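Side-chain contact in uncharacterized protein HtdX (Mycobacterium tuberculosis, PDB 4OOB), which catalyses the reversible dehydration of (3R)-3-hydroxyacyl-CoA thioesters to trans-2-enoyl-CoA, preferring chains of eight to twelve carbons: residues S51-V56 with V105-N110. Sequence-based numbering, arbitrary orientation.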
ATOM      1  N   SER A  51      -4.019   9.782  -9.786  1.00 20.20           N
ATOM      2  CA  SER A  51      -5.411  10.283  -9.822  1.00 20.02           C
ATOM      3  C   SER A  51      -5.979  10.530  -8.416  1.00 19.22           C
ATOM      4  O   SER A  51      -6.716  11.490  -8.183  1.00 17.33           O
ATOM      5  CB  SER A  51      -6.337   9.324 -10.579  1.00 20.44           C
ATOM      6  OG  SER A  51      -5.782   9.017 -11.859  1.00 20.86           O
ATOM      7  N   VAL A  52      -5.593   9.673  -7.486  1.00 19.33           N
ATOM      8  CA  VAL A  52      -5.929   9.859  -6.073  1.00 21.29           C
ATOM      9  C   VAL A  52      -5.431  11.197  -5.470  1.00 22.76           C
ATOM     10  O   VAL A  52      -6.212  11.958  -4.900  1.00 23.46           O
ATOM     11  CB  VAL A  52      -5.395   8.685  -5.245  1.00 21.48           C
ATOM     12  CG1 VAL A  52      -5.368   9.034  -3.767  1.00 23.72           C
ATOM     13  CG2 VAL A  52      -6.238   7.446  -5.496  1.00 20.74           C
ATOM     14  N   MET A  53      -4.133  11.459  -5.590  1.00 23.76           N
ATOM     15  CA  MET A  53      -3.529  12.728  -5.160  1.00 24.87           C
ATOM     16  C   MET A  53      -3.901  13.989  -5.990  1.00 26.44           C
ATOM     17  O   MET A  53      -3.633  15.111  -5.553  1.00 26.58           O
ATOM     18  CB  MET A  53      -2.016  12.559  -5.160  1.00 26.16           C
ATOM     19  CG  MET A  53      -1.500  11.579  -4.096  1.00 27.72           C
ATOM     20  SD  MET A  53      -1.864  12.240  -2.466  1.00 31.54           S
ATOM     21  CE  MET A  53      -3.302  11.317  -2.036  1.00 34.44           C
ATOM     22  N   SER A  54      -4.472  13.826  -7.190  1.00 24.09           N
ATOM     23  CA  SER A  54      -4.947  14.970  -7.914  1.00 22.86           C
ATOM     24  C   SER A  54      -6.270  15.393  -7.281  1.00 22.15           C
ATOM     25  O   SER A  54      -6.699  16.524  -7.374  1.00 20.16           O
ATOM     26  CB  SER A  54      -5.078  14.656  -9.409  1.00 24.28           C
ATOM     27  OG  SER A  54      -6.332  14.142  -9.676  1.00 24.42           O
ATOM     28  N   LEU A  55      -6.909  14.485  -6.573  1.00 22.87           N
ATOM     29  CA  LEU A  55      -8.095  14.864  -5.853  1.00 24.27           C
ATOM     30  C   LEU A  55      -7.744  15.730  -4.643  1.00 24.82           C
ATOM     31  O   LEU A  55      -8.485  16.646  -4.287  1.00 22.66           O
ATOM     32  CB  LEU A  55      -8.858  13.620  -5.409  1.00 25.04           C
ATOM     33  CG  LEU A  55     -10.035  13.792  -4.442  1.00 25.05           C
ATOM     34  CD1 LEU A  55     -11.124  14.725  -4.947  1.00 26.97           C
ATOM     35  CD2 LEU A  55     -10.636  12.428  -4.141  1.00 25.21           C
ATOM     36  N   VAL A  56      -6.641  15.439  -3.973  1.00 26.05           N
ATOM     37  CA  VAL A  56      -6.393  16.217  -2.755  1.00 26.53           C
ATOM     38  C   VAL A  56      -5.748  17.526  -3.189  1.00 25.30           C
ATOM     39  O   VAL A  56      -6.081  18.595  -2.645  1.00 24.30           O
ATOM     40  CB  VAL A  56      -5.609  15.489  -1.630  1.00 27.08           C
ATOM     41  CG1 VAL A  56      -5.637  13.996  -1.798  1.00 27.23           C
ATOM     42  CG2 VAL A  56      -4.184  16.010  -1.476  1.00 27.33           C
ATOM     43  N   VAL A 105      -7.911  10.330   6.739  1.00 15.06           N
ATOM     44  CA  VAL A 105      -8.922  10.438   5.701  1.00 15.58           C
ATOM     45  C   VAL A 105      -8.939   9.160   4.881  1.00 15.56           C
ATOM     46  O   VAL A 105      -7.894   8.541   4.661  1.00 17.18           O
ATOM     47  CB  VAL A 105      -8.635  11.620   4.776  1.00 15.56           C
ATOM     48  CG1 VAL A 105      -7.264  11.454   4.100  1.00 15.58           C
ATOM     49  CG2 VAL A 105      -9.736  11.732   3.747  1.00 15.81           C
ATOM     50  N   ASP A 106     -10.107   8.785   4.398  1.00 15.21           N
ATOM     51  CA  ASP A 106     -10.235   7.645   3.540  1.00 14.75           C
ATOM     52  C   ASP A 106     -10.294   8.061   2.084  1.00 14.98           C
ATOM     53  O   ASP A 106     -11.043   8.963   1.705  1.00 13.96           O
ATOM     54  CB  ASP A 106     -11.503   6.873   3.864  1.00 15.33           C
ATOM     55  CG  ASP A 106     -11.457   6.118   5.191  1.00 15.03           C
ATOM     56  OD1 ASP A 106     -10.388   5.891   5.835  1.00 14.89           O
ATOM     57  OD2 ASP A 106     -12.569   5.748   5.592  1.00 15.10           O
ATOM     58  N   LEU A 107      -9.518   7.360   1.251  1.00 15.92           N
ATOM     59  CA  LEU A 107      -9.489   7.593  -0.218  1.00 16.26           C
ATOM     60  C   LEU A 107     -10.014   6.353  -0.892  1.00 16.36           C
ATOM     61  O   LEU A 107      -9.422   5.305  -0.772  1.00 15.30           O
ATOM     62  CB  LEU A 107      -8.067   7.853  -0.666  1.00 16.69           C
ATOM     63  CG  LEU A 107      -7.495   9.274  -0.575  1.00 17.54           C
ATOM     64  CD1 LEU A 107      -8.377  10.232   0.152  1.00 18.18           C
ATOM     65  CD2 LEU A 107      -6.097   9.300   0.011  1.00 17.84           C
ATOM     66  N   VAL A 108     -11.179   6.472  -1.531  1.00 17.13           N
ATOM     67  CA  VAL A 108     -11.967   5.304  -1.918  1.00 17.26           C
ATOM     68  C   VAL A 108     -11.905   5.305  -3.438  1.00 17.99           C
ATOM     69  O   VAL A 108     -12.281   6.296  -4.082  1.00 17.03           O
ATOM     70  CB  VAL A 108     -13.398   5.436  -1.350  1.00 17.60           C
ATOM     71  CG1 VAL A 108     -14.301   4.300  -1.761  1.00 18.07           C
ATOM     72  CG2 VAL A 108     -13.358   5.538   0.183  1.00 17.04           C
ATOM     73  N   THR A 109     -11.354   4.234  -4.002  1.00 17.67           N
ATOM     74  CA  THR A 109     -11.140   4.141  -5.430  1.00 17.98           C
ATOM     75  C   THR A 109     -11.891   2.937  -6.049  1.00 18.31           C
ATOM     76  O   THR A 109     -11.851   1.797  -5.526  1.00 17.45           O
ATOM     77  CB  THR A 109      -9.633   4.080  -5.748  1.00 17.89           C
ATOM     78  OG1 THR A 109      -9.027   5.279  -5.302  1.00 19.62           O
ATOM     79  CG2 THR A 109      -9.354   4.005  -7.212  1.00 18.33           C
ATOM     80  N   ASN A 110     -12.563   3.241  -7.160  1.00 18.95           N
ATOM     81  CA  ASN A 110     -13.291   2.278  -7.984  1.00 20.63           C
ATOM     82  C   ASN A 110     -12.638   2.228  -9.370  1.00 21.23           C
ATOM     83  O   ASN A 110     -12.624   3.240 -10.110  1.00 19.71           O
ATOM     84  CB  ASN A 110     -14.777   2.677  -8.120  1.00 21.73           C
ATOM     85  CG  ASN A 110     -15.603   2.302  -6.882  1.00 24.49           C
ATOM     86  OD1 ASN A 110     -16.073   1.179  -6.776  1.00 28.93           O
ATOM     87  ND2 ASN A 110     -15.744   3.232  -5.924  1.00 23.94           N
TER
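Helix 43-57 of the hot-dog fold packs on strand 102-113 through Val-52, which rests on Leu-107 and Thr-109, alternate residues that the strand turns to the same side. The methyl CG1 of Val-52 settles on the branch point of the leucine, 3.8 Å from Leu-107 CG and 3.9 Å from Leu-107 CD2. The second methyl of Val-52 reaches the next inward-facing strand residue: Val-52 CG2 lies 3.5 Å from Thr-109 OG1, a van der Waals contact between a methyl and a hydroxyl. With CG1 anti to the backbone N (chi1 164°), Val-52 divides its two branches between the two strand residues.

The axes of segments 51-56 and 105-110 come within 9.9 Å, their directions 133° apart, and the closest pair of CA atoms, Val-52 CA and Leu-107 CA, stands 7.2 Å apart. This is the helix-on-sheet layer of the amino-terminal half of the chain, where strand 102-113 runs between strands 86-99 and 116-128 and its other face carries Asp-106, in a salt bridge with Arg-97 and hydrogen-bonded to Asn-95 and Thr-124. Leu-107 also touches Ala-93 and Phe-125 on those flanking strands, which extends the apolar patch beneath the helix.

Met-53 takes part by a detour. Its CB leaves the helix away from the strand, but bends at chi2 and chi3 bring the terminal methyl back, placing Met-53 CE 4.0 Å from Leu-107 CD2, with the two side chains nearly perpendicular. Leu-107 CD2 thereby meets methyls from two successive helix residues. Within the helix, the Ser-54 hydroxyl donates from OG to the carbonyl oxygen Ser-51 O over 3.1 Å, tilted 28° from the carbonyl plane, while the Ser-51 and Ser-54 side chains touch Val-14 and Val-12 of strand 12-18, respectively.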